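Local atomic coordinates of sialidase B (Streptococcus pneumoniae serotype 4, PDB entry 4XJW), a protein that cleaves terminal sialic acids joined by alpha-2,3, alpha-2,6 or alpha-2,8 linkages from oligosaccharides, glycoproteins and glycolipids, acting as an intramolecular trans-sialidase. Residues E294-S298 against S481-G485; N464-F468 against D532-T536; L509-R515 against K593-I598. The protein carries 1 engineered substitution. All blocks are in the same frame, centred on the assembly; numbering follows the deposited sequence.

In the fold
From the N terminus, residues 294-298 come first, in a loop whose partner, 481-485, follows 183 residues later and closes interaction 1. Before that happens, 464-468 opens interaction 2, which ends at 532-536; the two loops therefore cross. Residues 509-515 in turn start interaction 3 before interaction 2 has closed, and 593-598 complete it, so 2 and 3 cross while 1 and 3 follow in series. The result is a relay around the catalytic beta-propeller, each contact joining successive blades. Interactions 1 and 2 touch through Ser-481 with Leu-466 and Asp-482 with Arg-465; 2 and 3 touch through Ser-533 with Gly-512 and Ile-467 with Ile-514.

Interaction 1 of 3, residues E294-S298 against S481-G485; sequences EDKKS and SDDSG
One carboxylate oxygen, Asp-295 OD2, gathers three hydrogen bonds and so organises its own loop and the turn facing it. Within 294-298 it accepts from Ser-298 N (2.9 Å), an Asx motif, and from Ser-298 OG (2.6 Å); across the gap Asp-295 OD2 accepts a hydrogen bond from Ser-484 OG at 2.7 Å. Asp suits the place because its short side chain, chi1 t, points at Ser-484, whose CA lies 6.1 Å from the Asp-295 CA. The other oxygen, Asp-295 OD1, accepts from a water at 2.9 Å, and that water accepts from Ser-484 N at 2.7 Å. Asp-295 is extended (phi/psi -99/125), whereas 296-298 have helical angles.

Residues 481-485 belong to an Asp-box (BNR) repeat. Ser-484 (65/25, chi1 m) and Gly-485 (85/8) both have positive phi, tightening the turn; at Gly-485 a CB would press on the preceding carbonyl oxygen. Ser-481 OG accepts from Asp-483 N (3.2 Å), an ST turn, and from Gly-485 N (2.9 Å), while Asp-483 bonds to Thr-487. Lys-297, with chi1 and chi2 t, chi3 m and chi4 t, spans the gap and donates from NZ to Asp-482 O at 2.9 Å; the Asp-482 carboxylate instead pairs with Arg-465. The contact thus joins the loop between strands 286-294 and 301-308 to the Asp-box turn between strands 475-481 and 489-494, in the next propeller blade.

Interaction 2 of 3, residues N464-F468 against D532-T536; sequences NRLIF and DSGET
Residues 532-536 form the tight turn of an Asp-box, the repeat that marks the blades of sialidase propellers, and face the start of strand 466-472 in the neighbouring blade. Asp-532 to Glu-535 is a type I' turn with Ser-533 at phi/psi 60/34 and Gly-534 at 97/-5; CA atoms are 8.1 Å apart for Arg-465 and Ser-533, and 7.7 Å for Ile-467 and Gly-534. Arg-465 (-68/133) precedes the extended residues 466-468. Its side chain, chi1 t, chi2 t, chi3 m, carries the guanidinium to the turn, where NH1 donates to Ser-533 O at 2.9 Å. Arg-465 NH1 and NH2 also form a salt bridge with Glu-535 OE2, at 2.9 and 3.0 Å, a charge shared with Lys-489. Asp-532 braces the turn internally, OD1 accepting from Thr-536 N (2.9 Å) and OD2 from Thr-536 OG1 (2.5 Å). Ile-467 CD1 lies 4.0 Å from Gly-534 CA, where a CB would clash with it.

Interaction 3 of 3, residues L509-R515 against K593-I598; sequences LRDGVIR and KEDDSI
Asp-596 is held at both ends by arginines, its carboxylate by Arg-510 and its carbonyl by Arg-515. Arg-510, with chi1 p and chi2 and chi3 t, donates from NE to Asp-596 OD1 (3.2 Å) and from NH2 to Asp-596 OD2 (3.1 Å), a side-on salt bridge in the guanidinium plane; Arg-531 also pairs with OD2. Arg-515 (chi1 t, chi2 t, chi3 m) reaches across to the carbonyl, NH1 donating to Asp-596 O at 2.8 Å and NH2, weakly, to the same oxygen at 3.2 Å, while its NE bonds to Thr-529. Asp-596 keeps chi1 m at left-handed backbone angles (61/17), which aim its CB at the other segment; the CA atoms of Leu-509 and Asp-596 are 7.7 Å apart. Apolar Leu-509 (m, t) puts CD1 4.0 Å from Asp-596 O and CD2 4.5 Å from Ile-598 CD1. Arg-510 to Val-513 is a type II turn, with Val-513 N bonded to Arg-510 O (2.9 Å) and Gly-512 at 86/-5, where a CB would press on the preceding carbonyl oxygen. The contact is a largely polar link between adjacent propeller blades: the hairpin of strands 504-510 and 513-518 meets the turn linking strands 584-592 and 597-605.

Interaction 1 of 3, residues E294-S298 against S481-G485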
loop_
_atom_site.group_PDB
_atom_site.type_symbol
_atom_site.label_atom_id
_atom_site.label_comp_id
_atom_site.label_asym_id
_atom_site.label_seq_id
_atom_site.Cartn_x
_atom_site.Cartn_y
_atom_site.Cartn_z
ATOM N N GLU A 294 16.853 -0.271 13.435
ATOM C CA GLU A 294 18.247 0.177 13.422
ATOM C C GLU A 294 18.991 -0.466 14.574
ATOM O O GLU A 294 18.469 -0.537 15.690
ATOM C CB GLU A 294 18.355 1.699 13.485
ATOM C CG GLU A 294 19.805 2.205 13.379
ATOM C CD GLU A 294 19.884 3.706 13.157
ATOM O OE1 GLU A 294 19.293 4.447 13.964
ATOM O OE2 GLU A 294 20.523 4.134 12.169
ATOM N N ASP A 295 20.207 -0.935 14.300
ATOM C CA ASP A 295 21.037 -1.586 15.309
ATOM C C ASP A 295 22.058 -0.620 15.890
ATOM O O ASP A 295 22.844 -0.029 15.154
ATOM C CB ASP A 295 21.741 -2.801 14.703
ATOM C CG ASP A 295 22.741 -3.428 15.652
ATOM O OD1 ASP A 295 22.432 -3.536 16.859
ATOM O OD2 ASP A 295 23.821 -3.824 15.176
ATOM N N LYS A 296 22.059 -0.470 17.211
ATOM C CA LYS A 296 23.017 0.430 17.853
ATOM C C LYS A 296 24.440 -0.111 17.823
ATOM O O LYS A 296 25.399 0.648 17.655
ATOM C CB LYS A 296 22.592 0.736 19.288
ATOM C CG LYS A 296 21.493 1.774 19.387
ATOM C CD LYS A 296 21.048 1.967 20.831
ATOM C CE LYS A 296 20.447 0.690 21.389
ATOM N NZ LYS A 296 19.870 0.889 22.748
ATOM N N LYS A 297 24.590 -1.422 17.966
ATOM C CA LYS A 297 25.923 -2.017 18.005
ATOM C C LYS A 297 26.723 -1.749 16.729
ATOM O O LYS A 297 27.782 -1.116 16.770
ATOM C CB LYS A 297 25.844 -3.523 18.267
ATOM C CG LYS A 297 27.207 -4.165 18.505
ATOM C CD LYS A 297 27.089 -5.656 18.755
ATOM C CE LYS A 297 26.348 -5.960 20.054
ATOM N NZ LYS A 297 26.343 -7.424 20.369
ATOM N N SER A 298 26.217 -2.235 15.601
ATOM C CA SER A 298 26.906 -2.093 14.322
ATOM C C SER A 298 26.621 -0.739 13.689
ATOM O O SER A 298 27.394 -0.260 12.861
ATOM C CB SER A 298 26.490 -3.200 13.351
ATOM O OG SER A 298 25.106 -3.117 13.025
ATOM N N SER A 481 17.580 -11.061 18.155
ATOM C CA SER A 481 19.028 -11.086 17.928
ATOM C C SER A 481 19.735 -10.119 18.853
ATOM O O SER A 481 19.327 -8.960 18.991
ATOM C CB SER A 481 19.381 -10.736 16.478
ATOM O OG SER A 481 20.798 -10.644 16.326
ATOM N N ASP A 482 20.814 -10.590 19.461
ATOM C CA ASP A 482 21.642 -9.750 20.305
ATOM C C ASP A 482 22.986 -9.454 19.643
ATOM O O ASP A 482 23.869 -8.851 20.255
ATOM C CB ASP A 482 21.849 -10.428 21.664
ATOM C CG ASP A 482 20.566 -10.539 22.462
ATOM O OD1 ASP A 482 19.782 -9.575 22.456
ATOM O OD2 ASP A 482 20.342 -11.591 23.098
ATOM N N ASP A 483 23.137 -9.873 18.390
ATOM C CA ASP A 483 24.379 -9.642 17.657
ATOM C C ASP A 483 24.178 -9.078 16.246
ATOM O O ASP A 483 24.744 -9.597 15.283
ATOM C CB ASP A 483 25.219 -10.927 17.594
ATOM C CG ASP A 483 24.482 -12.083 16.942
ATOM O OD1 ASP A 483 23.331 -11.888 16.488
ATOM O OD2 ASP A 483 25.069 -13.186 16.859
ATOM N N SER A 484 23.384 -8.017 16.131
ATOM C CA SER A 484 23.258 -7.283 14.872
ATOM C C SER A 484 22.636 -8.128 13.762
ATOM O O SER A 484 22.856 -7.877 12.580
ATOM C CB SER A 484 24.631 -6.735 14.427
ATOM O OG SER A 484 25.304 -6.073 15.487
ATOM N N GLY A 485 21.865 -9.136 14.147
ATOM C CA GLY A 485 21.174 -9.971 13.181
ATOM C C GLY A 485 22.013 -11.118 12.643
ATOM O O GLY A 485 21.603 -11.807 11.705
HETATM O O HOH W 1 22.716 -6.138 18.014
#

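Interaction 2 of 3, residues N464-F468 against D532-T536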
loop_
_atom_site.group_PDB
_atom_site.type_symbol
_atom_site.label_atom_id
_atom_site.label_comp_id
_atom_site.label_asym_id
_atom_site.label_seq_id
_atom_site.Cartn_x
_atom_site.Cartn_y
_atom_site.Cartn_z
ATOM N N ASN A 464 21.518 -3.882 23.317
ATOM C CA ASN A 464 21.662 -3.972 21.868
ATOM C C ASN A 464 20.680 -4.956 21.239
ATOM O O ASN A 464 20.814 -5.320 20.069
ATOM C CB ASN A 464 23.102 -4.338 21.494
ATOM C CG ASN A 464 24.073 -3.204 21.755
ATOM O OD1 ASN A 464 25.147 -3.403 22.345
ATOM N ND2 ASN A 464 23.706 -2.002 21.327
ATOM N N ARG A 465 19.691 -5.378 22.016
ATOM C CA ARG A 465 18.743 -6.382 21.556
ATOM C C ARG A 465 17.842 -5.861 20.441
ATOM O O ARG A 465 17.292 -4.762 20.534
ATOM C CB ARG A 465 17.892 -6.896 22.723
ATOM C CG ARG A 465 16.767 -7.832 22.291
ATOM C CD ARG A 465 16.275 -8.678 23.436
ATOM N NE ARG A 465 17.234 -9.734 23.754
ATOM C CZ ARG A 465 16.964 -10.768 24.543
ATOM N NH1 ARG A 465 15.769 -10.881 25.096
ATOM N NH2 ARG A 465 17.888 -11.691 24.773
ATOM N N LEU A 466 17.700 -6.669 19.394
ATOM C CA LEU A 466 16.739 -6.420 18.323
ATOM C C LEU A 466 15.634 -7.465 18.332
ATOM O O LEU A 466 15.895 -8.659 18.509
ATOM C CB LEU A 466 17.434 -6.484 16.974
ATOM C CG LEU A 466 18.680 -5.618 16.887
ATOM C CD1 LEU A 466 19.380 -5.916 15.580
ATOM C CD2 LEU A 466 18.317 -4.135 17.000
ATOM N N ILE A 467 14.397 -7.021 18.137
ATOM C CA ILE A 467 13.270 -7.949 18.068
ATOM C C ILE A 467 12.397 -7.661 16.857
ATOM O O ILE A 467 11.986 -6.515 16.630
ATOM C CB ILE A 467 12.381 -7.893 19.321
ATOM C CG1 ILE A 467 13.204 -8.105 20.591
ATOM C CG2 ILE A 467 11.246 -8.952 19.224
ATOM C CD1 ILE A 467 12.349 -8.190 21.851
ATOM N N PHE A 468 12.081 -8.711 16.104
ATOM C CA PHE A 468 11.095 -8.616 15.028
ATOM C C PHE A 468 9.938 -9.541 15.330
ATOM O O PHE A 468 10.141 -10.737 15.537
ATOM C CB PHE A 468 11.710 -9.015 13.690
ATOM C CG PHE A 468 12.549 -7.939 13.056
ATOM C CD1 PHE A 468 11.954 -6.944 12.286
ATOM C CD2 PHE A 468 13.924 -7.935 13.219
ATOM C CE1 PHE A 468 12.711 -5.957 11.697
ATOM C CE2 PHE A 468 14.706 -6.951 12.621
ATOM C CZ PHE A 468 14.091 -5.963 11.856
ATOM N N ASP A 532 10.751 -8.757 30.516
ATOM C CA ASP A 532 12.120 -9.251 30.518
ATOM C C ASP A 532 12.741 -9.143 29.132
ATOM O O ASP A 532 13.455 -10.040 28.690
ATOM C CB ASP A 532 12.191 -10.695 31.032
ATOM C CG ASP A 532 11.246 -11.632 30.301
ATOM O OD1 ASP A 532 10.712 -11.258 29.232
ATOM O OD2 ASP A 532 11.043 -12.762 30.797
ATOM N N SER A 533 12.453 -8.034 28.458
ATOM C CA SER A 533 13.047 -7.744 27.153
ATOM C C SER A 533 12.741 -8.798 26.080
ATOM O O SER A 533 13.569 -9.072 25.204
ATOM C CB SER A 533 14.560 -7.552 27.307
ATOM O OG SER A 533 14.841 -6.383 28.057
ATOM N N GLY A 534 11.551 -9.383 26.145
ATOM C CA GLY A 534 11.103 -10.275 25.088
ATOM C C GLY A 534 11.309 -11.761 25.330
ATOM O O GLY A 534 10.879 -12.579 24.521
ATOM N N GLU A 535 11.971 -12.123 26.429
ATOM C CA GLU A 535 12.182 -13.539 26.730
ATOM C C GLU A 535 10.872 -14.274 26.926
ATOM O O GLU A 535 10.679 -15.375 26.409
ATOM C CB GLU A 535 13.036 -13.712 27.984
ATOM C CG GLU A 535 14.483 -13.247 27.821
ATOM C CD GLU A 535 15.264 -14.139 26.878
ATOM O OE1 GLU A 535 15.218 -15.375 27.052
ATOM O OE2 GLU A 535 15.911 -13.616 25.955
ATOM N N THR A 536 9.980 -13.665 27.695
ATOM C CA THR A 536 8.700 -14.279 28.027
ATOM C C THR A 536 7.550 -13.286 27.886
ATOM O O THR A 536 7.760 -12.072 27.940
ATOM C CB THR A 536 8.693 -14.885 29.468
ATOM O OG1 THR A 536 8.778 -13.839 30.438
ATOM C CG2 THR A 536 9.837 -15.868 29.668
#

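Interaction 3 of 3, residues L509-R515 against K593-I598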
loop_
_atom_site.group_PDB
_atom_site.type_symbol
_atom_site.label_atom_id
_atom_site.label_comp_id
_atom_site.label_asym_id
_atom_site.label_seq_id
_atom_site.Cartn_x
_atom_site.Cartn_y
_atom_site.Cartn_z
ATOM N N LEU A 509 7.424 0.377 26.732
ATOM C CA LEU A 509 6.759 1.286 27.675
ATOM C C LEU A 509 7.740 1.936 28.635
ATOM O O LEU A 509 7.621 3.117 28.957
ATOM C CB LEU A 509 5.691 0.551 28.489
ATOM C CG LEU A 509 4.444 0.084 27.740
ATOM C CD1 LEU A 509 3.469 -0.553 28.702
ATOM C CD2 LEU A 509 3.802 1.248 27.000
ATOM N N ARG A 510 8.675 1.131 29.123
ATOM C CA ARG A 510 9.763 1.586 29.973
ATOM C C ARG A 510 10.840 0.515 29.871
ATOM O O ARG A 510 10.640 -0.491 29.209
ATOM C CB ARG A 510 9.289 1.765 31.416
ATOM C CG ARG A 510 8.569 0.561 31.998
ATOM C CD ARG A 510 8.175 0.798 33.450
ATOM N NE ARG A 510 7.396 -0.306 34.014
ATOM C CZ ARG A 510 7.902 -1.253 34.799
ATOM N NH1 ARG A 510 9.190 -1.233 35.124
ATOM N NH2 ARG A 510 7.117 -2.212 35.270
ATOM N N ASP A 511 11.979 0.715 30.514
ATOM C CA ASP A 511 13.106 -0.181 30.308
ATOM C C ASP A 511 12.831 -1.684 30.492
ATOM O O ASP A 511 12.547 -2.148 31.594
ATOM C CB ASP A 511 14.278 0.265 31.177
ATOM C CG ASP A 511 15.578 0.194 30.443
ATOM O OD1 ASP A 511 16.172 -0.903 30.426
ATOM O OD2 ASP A 511 15.998 1.230 29.878
ATOM N N GLY A 512 12.901 -2.430 29.390
ATOM C CA GLY A 512 12.756 -3.877 29.423
ATOM C C GLY A 512 11.321 -4.352 29.350
ATOM O O GLY A 512 11.072 -5.551 29.282
ATOM N N VAL A 513 10.388 -3.404 29.365
ATOM C CA VAL A 513 8.956 -3.699 29.306
ATOM C C VAL A 513 8.430 -3.385 27.914
ATOM O O VAL A 513 8.415 -2.227 27.501
ATOM C CB VAL A 513 8.182 -2.872 30.331
ATOM C CG1 VAL A 513 6.699 -3.216 30.306
ATOM C CG2 VAL A 513 8.761 -3.103 31.731
ATOM N N ILE A 514 7.982 -4.421 27.208
ATOM C CA ILE A 514 7.484 -4.282 25.849
ATOM C C ILE A 514 5.998 -4.593 25.809
ATOM O O ILE A 514 5.560 -5.641 26.302
ATOM C CB ILE A 514 8.192 -5.259 24.906
ATOM C CG1 ILE A 514 9.708 -5.085 24.959
ATOM C CG2 ILE A 514 7.700 -5.083 23.469
ATOM C CD1 ILE A 514 10.463 -6.226 24.289
ATOM N N ARG A 515 5.206 -3.696 25.233
ATOM C CA ARG A 515 3.825 -4.059 24.945
ATOM C C ARG A 515 3.638 -4.240 23.448
ATOM O O ARG A 515 4.044 -3.396 22.654
ATOM C CB ARG A 515 2.818 -3.059 25.485
ATOM C CG ARG A 515 1.375 -3.502 25.186
ATOM C CD ARG A 515 0.410 -3.017 26.221
ATOM N NE ARG A 515 0.802 -3.481 27.541
ATOM C CZ ARG A 515 0.434 -2.886 28.666
ATOM N NH1 ARG A 515 -0.345 -1.818 28.621
ATOM N NH2 ARG A 515 0.857 -3.351 29.833
ATOM N N LYS A 593 1.394 4.695 35.516
ATOM C CA LYS A 593 2.647 4.140 36.031
ATOM C C LYS A 593 2.440 3.102 37.138
ATOM O O LYS A 593 3.353 2.353 37.475
ATOM C CB LYS A 593 3.569 5.256 36.520
ATOM C CG LYS A 593 3.936 6.272 35.451
ATOM C CD LYS A 593 4.721 5.633 34.306
ATOM C CE LYS A 593 6.116 5.215 34.745
ATOM N NZ LYS A 593 6.938 4.698 33.606
ATOM N N GLU A 594 1.230 3.063 37.685
ATOM C CA GLU A 594 0.859 2.108 38.723
ATOM C C GLU A 594 1.034 0.672 38.240
ATOM O O GLU A 594 1.660 -0.156 38.908
ATOM C CB GLU A 594 -0.610 2.326 39.084
ATOM C CG GLU A 594 -1.032 1.947 40.491
ATOM C CD GLU A 594 -2.542 2.047 40.668
ATOM O OE1 GLU A 594 -3.267 1.900 39.659
ATOM O OE2 GLU A 594 -2.999 2.281 41.806
ATOM N N ASP A 595 0.474 0.387 37.067
ATOM C CA ASP A 595 0.309 -0.984 36.604
ATOM C C ASP A 595 0.555 -1.125 35.105
ATOM O O ASP A 595 0.189 -2.139 34.504
ATOM C CB ASP A 595 -1.111 -1.449 36.913
ATOM C CG ASP A 595 -2.162 -0.469 36.417
ATOM O OD1 ASP A 595 -1.793 0.516 35.736
ATOM O OD2 ASP A 595 -3.359 -0.686 36.703
ATOM N N ASP A 596 1.152 -0.095 34.511
ATOM C CA ASP A 596 1.432 -0.071 33.077
ATOM C C ASP A 596 0.170 -0.156 32.217
ATOM O O ASP A 596 0.246 -0.468 31.030
ATOM C CB ASP A 596 2.415 -1.185 32.689
ATOM C CG ASP A 596 3.793 -0.985 33.285
ATOM O OD1 ASP A 596 4.304 0.149 33.229
ATOM O OD2 ASP A 596 4.360 -1.968 33.805
ATOM N N SER A 597 -0.988 0.115 32.808
ATOM C CA SER A 597 -2.209 0.170 32.016
ATOM C C SER A 597 -2.242 1.479 31.226
ATOM O O SER A 597 -1.526 2.435 31.552
ATOM C CB SER A 597 -3.462 0.026 32.889
ATOM O OG SER A 597 -3.663 1.168 33.698
ATOM N N ILE A 598 -3.068 1.511 30.182
ATOM C CA ILE A 598 -3.138 2.657 29.282
ATOM C C ILE A 598 -4.559 3.189 29.155
ATOM O O ILE A 598 -5.492 2.431 28.849
ATOM C CB ILE A 598 -2.631 2.282 27.868
ATOM C CG1 ILE A 598 -1.190 1.771 27.922
ATOM C CG2 ILE A 598 -2.756 3.469 26.919
ATOM C CD1 ILE A 598 -0.626 1.358 26.567
#